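Chitin-binding domain 3 protein (Micromonospora aurantiaca ATCC 27029, PDB 5OPF) probably cleaves recalcitrant polysaccharides such as cellulose or chitin by oxidation, acting as a copper-dependent lytic polysaccharide monooxygenase. Local coordinates at residues His1-Asp6 with Tyr185-Asp190; Val100-Gln105 with Thr174-Ser179; Val117-Tyr122 with Pro164-Arg169. All coordinates share one frame; numbering follows the deposited sequence.

Contacts 1 and 2 lie in the core of the beta sandwich; contact 3 lies nearer the surface, its centre about 19 and 23 Å from those of contacts 1 and 2. The first two join the same two sheets: strands 2-6 and 97-104 are neighbours in one, 169-178 and 183-192 in the other, and D6 O and K101 N probably share a hydrogen bond where the contacts touch. In both, the strands pack through side chains, with the copper ligands at one end of contact 1 and an aromatic pair in contact 2. Contact 3 reaches the second sheet too, where strand 110-118 pairs with 169-178, but is partly buried and mostly polar, with arginine and glutamine bonding to the backbone.

Contact 1: His1-Asp6 with Tyr185-Asp190; sequences HGSVVD and YYLCSD. With CU (copper (II) ion), chain B.
The copper site of this monooxygenase, a histidine brace, occupies one end of the contact, where H1 meets Y185. The metal is held by the chain's own amino group, H1 N at 2.2 Å, by H1 ND1 at 2.0 Å, and by H108 from outside the two segments. The H1 ring comes back to the same ion as its amino group because CG lies beside the backbone N (chi1 -77°). Y185 points its hydroxyl at this cluster: OH is 3.0 Å from copper, a longer approach than that of the two nitrogens, and accepts a hydrogen bond from H1 N at 3.1 Å. OH is also hydrogen-bonded to Q183.

Further along, the contact is van der Waals packing. CG2 of V4 reaches CB of L187 at 4.0 Å, while L187 CD1 comes to 3.5 Å from OG of S3, whose hydroxyl bonds S9. Beyond them V4 CG1 meets S189 OG, a hydroxyl that bonds P7 O. The packing buries V4 N without a polar partner.

The segments of strands 2-6 and 183-192 run nearly parallel, 20° apart with axes 7.3 Å at closest, and belong to the two facing sheets of the sandwich. F102 of strand 97-104 touches both V4 and L187, and T174 of strand 169-178 packs on V4.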
loop_
_atom_site.group_PDB
_atom_site.type_symbol
_atom_site.label_atom_id
_atom_site.label_comp_id
_atom_site.label_asym_id
_atom_site.label_seq_id
_atom_site.Cartn_x
_atom_site.Cartn_y
_atom_site.Cartn_z
ATOM N N HIS A 1 -5.470 1.919 -12.279
ATOM C CA HIS A 1 -5.814 2.706 -11.094
ATOM C C HIS A 1 -6.498 1.832 -10.066
ATOM O O HIS A 1 -7.537 1.234 -10.348
ATOM C CB HIS A 1 -6.711 3.870 -11.479
ATOM C CG HIS A 1 -5.960 4.981 -12.121
ATOM N ND1 HIS A 1 -5.175 4.797 -13.240
ATOM C CD2 HIS A 1 -5.814 6.275 -11.756
ATOM C CE1 HIS A 1 -4.622 5.952 -13.566
ATOM N NE2 HIS A 1 -4.983 6.863 -12.677
ATOM N N GLY A 2 -5.912 1.732 -8.884
ATOM C CA GLY A 2 -6.445 0.867 -7.854
ATOM C C GLY A 2 -5.496 0.817 -6.676
ATOM O O GLY A 2 -4.561 1.622 -6.580
ATOM N N SER A 3 -5.748 -0.126 -5.773
ATOM C CA SER A 3 -4.935 -0.214 -4.569
ATOM C C SER A 3 -5.170 -1.561 -3.908
ATOM O O SER A 3 -6.060 -2.326 -4.290
ATOM C CB SER A 3 -5.297 0.910 -3.593
ATOM O OG SER A 3 -4.355 1.001 -2.526
ATOM N N VAL A 4 -4.365 -1.830 -2.880
ATOM C CA VAL A 4 -4.689 -2.898 -1.937
ATOM C C VAL A 4 -5.807 -2.397 -1.038
ATOM O O VAL A 4 -5.668 -1.368 -0.365
ATOM C CB VAL A 4 -3.467 -3.297 -1.096
ATOM C CG1 VAL A 4 -3.877 -4.322 -0.055
ATOM C CG2 VAL A 4 -2.342 -3.838 -1.976
ATOM N N VAL A 5 -6.931 -3.116 -1.043
ATOM C CA VAL A 5 -8.102 -2.716 -0.264
ATOM C C VAL A 5 -8.293 -3.566 0.987
ATOM O O VAL A 5 -9.070 -3.177 1.875
ATOM C CB VAL A 5 -9.385 -2.691 -1.131
ATOM C CG1 VAL A 5 -9.242 -1.672 -2.243
ATOM C CG2 VAL A 5 -9.711 -4.061 -1.709
ATOM N N ASP A 6 -7.604 -4.695 1.100
ATOM C CA ASP A 6 -7.700 -5.550 2.282
ATOM C C ASP A 6 -6.420 -6.381 2.299
ATOM O O ASP A 6 -6.258 -7.268 1.455
ATOM C CB ASP A 6 -8.929 -6.454 2.191
ATOM C CG ASP A 6 -9.185 -7.214 3.465
ATOM O OD1 ASP A 6 -8.268 -7.279 4.313
ATOM O OD2 ASP A 6 -10.302 -7.766 3.617
ATOM N N TYR A 185 2.800 0.577 -9.132
ATOM C CA TYR A 185 2.124 1.106 -7.958
ATOM C C TYR A 185 2.747 0.525 -6.694
ATOM O O TYR A 185 3.141 -0.647 -6.664
ATOM C CB TYR A 185 0.636 0.734 -7.972
ATOM C CG TYR A 185 -0.177 1.288 -9.121
ATOM C CD1 TYR A 185 0.024 0.853 -10.427
ATOM C CD2 TYR A 185 -1.200 2.216 -8.901
ATOM C CE1 TYR A 185 -0.755 1.333 -11.476
ATOM C CE2 TYR A 185 -1.974 2.703 -9.941
ATOM C CZ TYR A 185 -1.745 2.269 -11.228
ATOM O OH TYR A 185 -2.525 2.757 -12.260
ATOM N N TYR A 186 2.780 1.336 -5.631
ATOM C CA TYR A 186 3.554 1.041 -4.426
ATOM C C TYR A 186 2.665 1.253 -3.207
ATOM O O TYR A 186 2.367 2.397 -2.846
ATOM C CB TYR A 186 4.787 1.950 -4.369
ATOM C CG TYR A 186 5.653 1.751 -5.588
ATOM C CD1 TYR A 186 6.570 0.712 -5.644
ATOM C CD2 TYR A 186 5.532 2.577 -6.695
ATOM C CE1 TYR A 186 7.336 0.488 -6.789
ATOM C CE2 TYR A 186 6.291 2.374 -7.835
ATOM C CZ TYR A 186 7.193 1.327 -7.884
ATOM O OH TYR A 186 7.946 1.151 -9.028
ATOM N N LEU A 187 2.211 0.160 -2.587
ATOM C CA LEU A 187 1.182 0.229 -1.549
ATOM C C LEU A 187 1.690 -0.314 -0.218
ATOM O O LEU A 187 1.911 -1.525 -0.077
ATOM C CB LEU A 187 -0.054 -0.568 -1.959
ATOM C CG LEU A 187 -0.815 -0.171 -3.223
ATOM C CD1 LEU A 187 -0.995 1.335 -3.323
ATOM C CD2 LEU A 187 -0.128 -0.748 -4.471
ATOM N N CYS A 188 1.814 0.564 0.782
ATOM C CA CYS A 188 2.064 0.140 2.162
ATOM C C CYS A 188 0.743 -0.095 2.865
ATOM O O CYS A 188 -0.142 0.765 2.791
ATOM C CB CYS A 188 2.807 1.230 2.933
ATOM S SG CYS A 188 4.506 1.438 2.442
ATOM N N SER A 189 0.626 -1.220 3.579
ATOM C CA SER A 189 -0.541 -1.500 4.417
ATOM C C SER A 189 -0.086 -1.860 5.827
ATOM O O SER A 189 0.736 -2.773 6.006
ATOM C CB SER A 189 -1.364 -2.683 3.892
ATOM O OG SER A 189 -1.804 -2.461 2.571
ATOM N N ASP A 190 -0.639 -1.178 6.827
ATOM C CA ASP A 190 -0.316 -1.482 8.214
ATOM C C ASP A 190 -1.184 -2.621 8.728
ATOM O O ASP A 190 -2.411 -2.603 8.591
ATOM C CB ASP A 190 -0.476 -0.228 9.068
ATOM C CG ASP A 190 0.426 0.886 8.596
ATOM O OD1 ASP A 190 1.645 0.783 8.868
ATOM O OD2 ASP A 190 -0.084 1.837 7.924
HETATM CU CU CU B . -4.873 3.059 -14.086
#

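Contact 2: Val100-Gln105 with Thr174-Ser179; sequences VKFFDQ and TIWQAS
F102 and W176 form the aromatic centre of this contact, an offset edge-to-face pair. The F102 edge is turned toward one face of the indole, with the six-membered rings 4.8 Å apart between centroids and their planes at 61°. The closest atoms are F102 CE1 and W176 CE3, 3.2 Å apart, so the rings are tightly packed. W176 CG stands anti to its backbone N, which carries the indole across to the opposing strand. The methyl of A178 lies over the opposite face of the indole, toward its rim.

A second kind of contact is between carboxylate and ring. D104 meets the far end of the indole: its CG is 3.4 Å from W176 CH2, and its OD2 is 3.4 Å from W176 CZ2. The carboxylate is turned 65° from the ring plane, and both its oxygens have backbone partners elsewhere, OD1 at A106 N and OD2 at N of the copper ligand H108.

Looser van der Waals packing completes the set. T174 CG2 sits at the F102 edge, 4.2 Å from CD2, and T174 OG1 lies 4.0 Å from V100 CG1. The axes of the two strand segments come within 10.3 Å at 38°, and the strands belong to opposite sheets of the sandwich.

No hydrogen bond joins the two segments, so shape and aromatic contact carry the interface. W176 is fixed on several sides: NE1 bonds G109 O, and its rings also stack on Y185, which stands beside the copper. F102 and D104 therefore pack against a second-shell tryptophan, and D104, whose side chain lies about 5 Å from the metal, probably helps position the H108 backbone.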
loop_
_atom_site.group_PDB
_atom_site.type_symbol
_atom_site.label_atom_id
_atom_site.label_comp_id
_atom_site.label_asym_id
_atom_site.label_seq_id
_atom_site.Cartn_x
_atom_site.Cartn_y
_atom_site.Cartn_z
ATOM N N VAL A 100 -3.915 -10.841 0.237
ATOM C CA VAL A 100 -3.941 -9.438 -0.149
ATOM C C VAL A 100 -4.956 -9.282 -1.270
ATOM O O VAL A 100 -4.797 -9.878 -2.342
ATOM C CB VAL A 100 -2.548 -8.979 -0.609
ATOM C CG1 VAL A 100 -2.602 -7.580 -1.215
ATOM C CG2 VAL A 100 -1.544 -9.046 0.556
ATOM N N LYS A 101 -6.003 -8.491 -1.036
ATOM C CA LYS A 101 -7.007 -8.210 -2.057
ATOM C C LYS A 101 -6.626 -6.930 -2.783
ATOM O O LYS A 101 -6.589 -5.847 -2.175
ATOM C CB LYS A 101 -8.401 -8.061 -1.456
ATOM C CG LYS A 101 -9.480 -7.905 -2.522
ATOM C CD LYS A 101 -10.862 -7.716 -1.908
ATOM C CE LYS A 101 -11.903 -7.307 -2.945
ATOM N NZ LYS A 101 -13.263 -7.170 -2.320
ATOM N N PHE A 102 -6.341 -7.066 -4.078
ATOM C CA PHE A 102 -6.015 -5.942 -4.937
ATOM C C PHE A 102 -7.231 -5.589 -5.783
ATOM O O PHE A 102 -7.814 -6.470 -6.415
ATOM C CB PHE A 102 -4.818 -6.248 -5.843
ATOM C CG PHE A 102 -4.095 -5.012 -6.210
ATOM C CD1 PHE A 102 -4.603 -4.145 -7.164
ATOM C CD2 PHE A 102 -2.955 -4.652 -5.524
ATOM C CE1 PHE A 102 -3.961 -2.943 -7.419
ATOM C CE2 PHE A 102 -2.311 -3.472 -5.777
ATOM C CZ PHE A 102 -2.812 -2.612 -6.717
ATOM N N PHE A 103 -7.605 -4.308 -5.809
ATOM C CA PHE A 103 -8.737 -3.817 -6.594
ATOM C C PHE A 103 -8.230 -2.863 -7.667
ATOM O O PHE A 103 -7.517 -1.900 -7.351
ATOM C CB PHE A 103 -9.731 -3.102 -5.670
ATOM C CG PHE A 103 -10.874 -2.421 -6.376
ATOM C CD1 PHE A 103 -11.689 -3.095 -7.267
ATOM C CD2 PHE A 103 -11.125 -1.073 -6.143
ATOM C CE1 PHE A 103 -12.747 -2.439 -7.902
ATOM C CE2 PHE A 103 -12.174 -0.423 -6.773
ATOM C CZ PHE A 103 -12.972 -1.104 -7.659
ATOM N N ASP A 104 -8.592 -3.141 -8.925
ATOM C CA ASP A 104 -8.206 -2.338 -10.089
ATOM C C ASP A 104 -9.481 -1.840 -10.760
ATOM O O ASP A 104 -10.255 -2.631 -11.304
ATOM C CB ASP A 104 -7.368 -3.173 -11.061
ATOM C CG ASP A 104 -7.017 -2.445 -12.353
ATOM O OD1 ASP A 104 -7.224 -1.222 -12.441
ATOM O OD2 ASP A 104 -6.515 -3.137 -13.267
ATOM N N GLN A 105 -9.702 -0.524 -10.717
ATOM C CA GLN A 105 -10.859 0.068 -11.384
ATOM C C GLN A 105 -10.772 0.005 -12.905
ATOM O O GLN A 105 -11.805 0.111 -13.577
ATOM C CB GLN A 105 -10.977 1.535 -10.990
ATOM C CG GLN A 105 -11.258 1.736 -9.525
ATOM C CD GLN A 105 -11.092 3.186 -9.120
ATOM O OE1 GLN A 105 -10.295 3.910 -9.712
ATOM N NE2 GLN A 105 -11.856 3.626 -8.136
ATOM N N THR A 174 3.181 -3.863 -1.183
ATOM C CA THR A 174 2.705 -4.519 -2.391
ATOM C C THR A 174 3.098 -3.666 -3.593
ATOM O O THR A 174 2.819 -2.453 -3.632
ATOM C CB THR A 174 1.180 -4.736 -2.328
ATOM O OG1 THR A 174 0.846 -5.557 -1.198
ATOM C CG2 THR A 174 0.674 -5.428 -3.580
ATOM N N ILE A 175 3.718 -4.305 -4.582
ATOM C CA ILE A 175 4.131 -3.664 -5.830
ATOM C C ILE A 175 3.320 -4.284 -6.960
ATOM O O ILE A 175 3.384 -5.498 -7.185
ATOM C CB ILE A 175 5.635 -3.845 -6.107
ATOM C CG1 ILE A 175 6.465 -3.305 -4.942
ATOM C CG2 ILE A 175 6.013 -3.159 -7.450
ATOM C CD1 ILE A 175 7.968 -3.459 -5.120
ATOM N N TRP A 176 2.558 -3.458 -7.669
ATOM C CA TRP A 176 1.803 -3.873 -8.847
ATOM C C TRP A 176 2.461 -3.285 -10.088
ATOM O O TRP A 176 2.517 -2.059 -10.240
ATOM C CB TRP A 176 0.377 -3.345 -8.754
ATOM C CG TRP A 176 -0.524 -3.544 -9.963
ATOM C CD1 TRP A 176 -0.493 -4.548 -10.902
ATOM C CD2 TRP A 176 -1.642 -2.719 -10.297
ATOM N NE1 TRP A 176 -1.537 -4.382 -11.798
ATOM C CE2 TRP A 176 -2.248 -3.265 -11.443
ATOM C CE3 TRP A 176 -2.174 -1.556 -9.747
ATOM C CZ2 TRP A 176 -3.383 -2.702 -12.020
ATOM C CZ3 TRP A 176 -3.287 -0.994 -10.328
ATOM C CH2 TRP A 176 -3.884 -1.573 -11.446
ATOM N N GLN A 177 2.948 -4.143 -10.986
ATOM C CA GLN A 177 3.401 -3.718 -12.305
ATOM C C GLN A 177 2.228 -3.948 -13.250
ATOM O O GLN A 177 1.870 -5.094 -13.530
ATOM C CB GLN A 177 4.628 -4.523 -12.734
ATOM C CG GLN A 177 5.169 -4.141 -14.109
ATOM C CD GLN A 177 5.830 -2.779 -14.137
ATOM O OE1 GLN A 177 6.429 -2.353 -13.166
ATOM N NE2 GLN A 177 5.752 -2.106 -15.270
ATOM N N ALA A 178 1.603 -2.872 -13.708
ATOM C CA ALA A 178 0.440 -2.975 -14.580
ATOM C C ALA A 178 0.880 -3.352 -15.995
ATOM O O ALA A 178 2.039 -3.159 -16.377
ATOM C CB ALA A 178 -0.320 -1.656 -14.583
ATOM N N SER A 179 -0.050 -3.909 -16.776
ATOM C CA SER A 179 0.305 -4.487 -18.078
ATOM C C SER A 179 0.078 -3.574 -19.282
ATOM O O SER A 179 0.538 -3.910 -20.383
ATOM C CB SER A 179 -0.447 -5.806 -18.314
ATOM O OG SER A 179 -0.056 -6.777 -17.361
#

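Contact 3: Val117-Tyr122 with Pro164-Arg169; sequences VTKQGY and PGRTGR
R166 reaches across to the end of strand 110-118 and grips its backbone. The guanidinium NE donates to T118 O at 2.8 Å, nearly straight at 164° and in the guanidinium plane. NH2 bonds V117 O at 3.3 Å and makes a weak second bond to T118 O. A bend at chi2 (62°) folds the chain so that the group comes alongside the strand, with V117 CG1 4.0 Å from NE. Within its own loop R166 NH1 is bonded to P164 O at 3.0 Å, and NH2 also makes a salt bridge to E135. A leucine here would probably leave the carbonyls of V117 and T118 without these donors and E135 without its charged mate.

Q120 forms the second link, with T167. The backbone N of T167 donates to Q120 OE1 at 3.0 Å, coming from above the plane of the amide carbonyl rather than along a lone pair, and Q120 NE2 returns a weak bond to T167 O at 3.4 Å. H170 also bonds OE1, so this oxygen has two donors. Q120 is the second residue of a type II beta turn from K119 to Y122, in which G121 has a positive phi. A water bridges the segments, donating to Y122 O at 2.7 Å and to R169 O at 2.8 Å.

The contact ties the tip of strand 110-118 to the loop between strands 154-162 and 169-178. V117 packs on V137 of strand 134-140 and V172 of strand 169-178, the neighbours on either side in the mixed sheet.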
loop_
_atom_site.group_PDB
_atom_site.type_symbol
_atom_site.label_atom_id
_atom_site.label_comp_id
_atom_site.label_asym_id
_atom_site.label_seq_id
_atom_site.Cartn_x
_atom_site.Cartn_y
_atom_site.Cartn_z
ATOM N N VAL A 117 6.559 -8.407 3.354
ATOM C CA VAL A 117 6.203 -8.088 4.732
ATOM C C VAL A 117 7.479 -7.816 5.511
ATOM O O VAL A 117 8.498 -8.496 5.334
ATOM C CB VAL A 117 5.369 -9.208 5.396
ATOM C CG1 VAL A 117 5.146 -8.948 6.886
ATOM C CG2 VAL A 117 4.028 -9.358 4.690
ATOM N N THR A 118 7.402 -6.850 6.422
ATOM C CA THR A 118 8.522 -6.527 7.285
ATOM C C THR A 118 8.919 -7.719 8.149
ATOM O O THR A 118 8.104 -8.581 8.504
ATOM C CB THR A 118 8.209 -5.289 8.139
ATOM O OG1 THR A 118 6.921 -5.410 8.746
ATOM C CG2 THR A 118 8.222 -4.050 7.274
ATOM N N LYS A 119 10.206 -7.758 8.459
ATOM C CA LYS A 119 10.790 -8.797 9.284
ATOM C C LYS A 119 10.560 -8.511 10.765
ATOM O O LYS A 119 10.539 -7.357 11.205
ATOM C CB LYS A 119 12.293 -8.862 9.003
ATOM C CG LYS A 119 12.628 -9.227 7.567
ATOM C CD LYS A 119 14.035 -8.787 7.153
ATOM C CE LYS A 119 14.275 -9.047 5.676
ATOM N NZ LYS A 119 15.668 -8.694 5.267
ATOM N N GLN A 120 10.394 -9.579 11.547
ATOM C CA GLN A 120 10.279 -9.411 12.988
ATOM C C GLN A 120 11.485 -8.644 13.509
ATOM O O GLN A 120 12.633 -8.942 13.159
ATOM C CB GLN A 120 10.146 -10.764 13.686
ATOM C CG GLN A 120 9.671 -10.656 15.134
ATOM C CD GLN A 120 8.220 -10.226 15.266
ATOM O OE1 GLN A 120 7.452 -10.285 14.307
ATOM N NE2 GLN A 120 7.840 -9.787 16.463
ATOM N N GLY A 121 11.216 -7.644 14.344
ATOM C CA GLY A 121 12.216 -6.714 14.821
ATOM C C GLY A 121 12.062 -5.315 14.254
ATOM O O GLY A 121 12.506 -4.351 14.890
ATOM N N TYR A 122 11.464 -5.181 13.067
ATOM C CA TYR A 122 11.187 -3.860 12.514
ATOM C C TYR A 122 10.146 -3.166 13.381
ATOM O O TYR A 122 9.124 -3.765 13.727
ATOM C CB TYR A 122 10.666 -3.971 11.070
ATOM C CG TYR A 122 10.192 -2.637 10.527
ATOM C CD1 TYR A 122 11.101 -1.620 10.281
ATOM C CD2 TYR A 122 8.848 -2.383 10.294
ATOM C CE1 TYR A 122 10.680 -0.372 9.824
ATOM C CE2 TYR A 122 8.421 -1.147 9.843
ATOM C CZ TYR A 122 9.337 -0.145 9.608
ATOM O OH TYR A 122 8.891 1.080 9.176
ATOM N N PRO A 164 5.975 -16.174 7.955
ATOM C CA PRO A 164 6.177 -16.947 9.178
ATOM C C PRO A 164 6.889 -16.141 10.246
ATOM O O PRO A 164 7.756 -15.305 9.967
ATOM C CB PRO A 164 7.059 -18.117 8.722
ATOM C CG PRO A 164 6.963 -18.148 7.256
ATOM C CD PRO A 164 6.691 -16.763 6.812
ATOM N N GLY A 165 6.519 -16.423 11.489
ATOM C CA GLY A 165 7.206 -15.883 12.635
ATOM C C GLY A 165 6.810 -14.483 13.041
ATOM O O GLY A 165 7.241 -14.031 14.105
ATOM N N ARG A 166 5.998 -13.782 12.263
ATOM C CA ARG A 166 5.610 -12.425 12.611
ATOM C C ARG A 166 4.564 -12.416 13.715
ATOM O O ARG A 166 3.599 -13.190 13.688
ATOM C CB ARG A 166 5.019 -11.718 11.395
ATOM C CG ARG A 166 6.020 -11.056 10.455
ATOM C CD ARG A 166 6.973 -12.039 9.828
ATOM N NE ARG A 166 7.709 -11.384 8.758
ATOM C CZ ARG A 166 8.416 -12.014 7.834
ATOM N NH1 ARG A 166 8.514 -13.332 7.853
ATOM N NH2 ARG A 166 9.021 -11.310 6.888
ATOM N N THR A 167 4.747 -11.493 14.656
ATOM C CA THR A 167 3.757 -11.162 15.672
ATOM C C THR A 167 3.704 -9.649 15.796
ATOM O O THR A 167 4.703 -8.953 15.577
ATOM C CB THR A 167 4.068 -11.793 17.049
ATOM O OG1 THR A 167 5.325 -11.300 17.530
ATOM C CG2 THR A 167 4.089 -13.312 16.946
ATOM N N GLY A 168 2.523 -9.136 16.126
ATOM C CA GLY A 168 2.378 -7.711 16.349
ATOM C C GLY A 168 2.396 -6.882 15.067
ATOM O O GLY A 168 2.171 -7.367 13.949
ATOM N N ARG A 169 2.662 -5.590 15.266
ATOM C CA ARG A 169 2.572 -4.588 14.209
ATOM C C ARG A 169 3.649 -4.780 13.148
ATOM O O ARG A 169 4.839 -4.916 13.461
ATOM C CB ARG A 169 2.733 -3.201 14.827
ATOM C CG ARG A 169 2.834 -2.062 13.829
ATOM C CD ARG A 169 3.008 -0.717 14.498
ATOM N NE ARG A 169 1.800 -0.166 15.103
ATOM C CZ ARG A 169 0.907 0.568 14.438
ATOM N NH1 ARG A 169 1.068 0.801 13.146
ATOM N NH2 ARG A 169 -0.135 1.091 15.063
HETATM O O HOH W 1 6.582 -2.797 13.992
#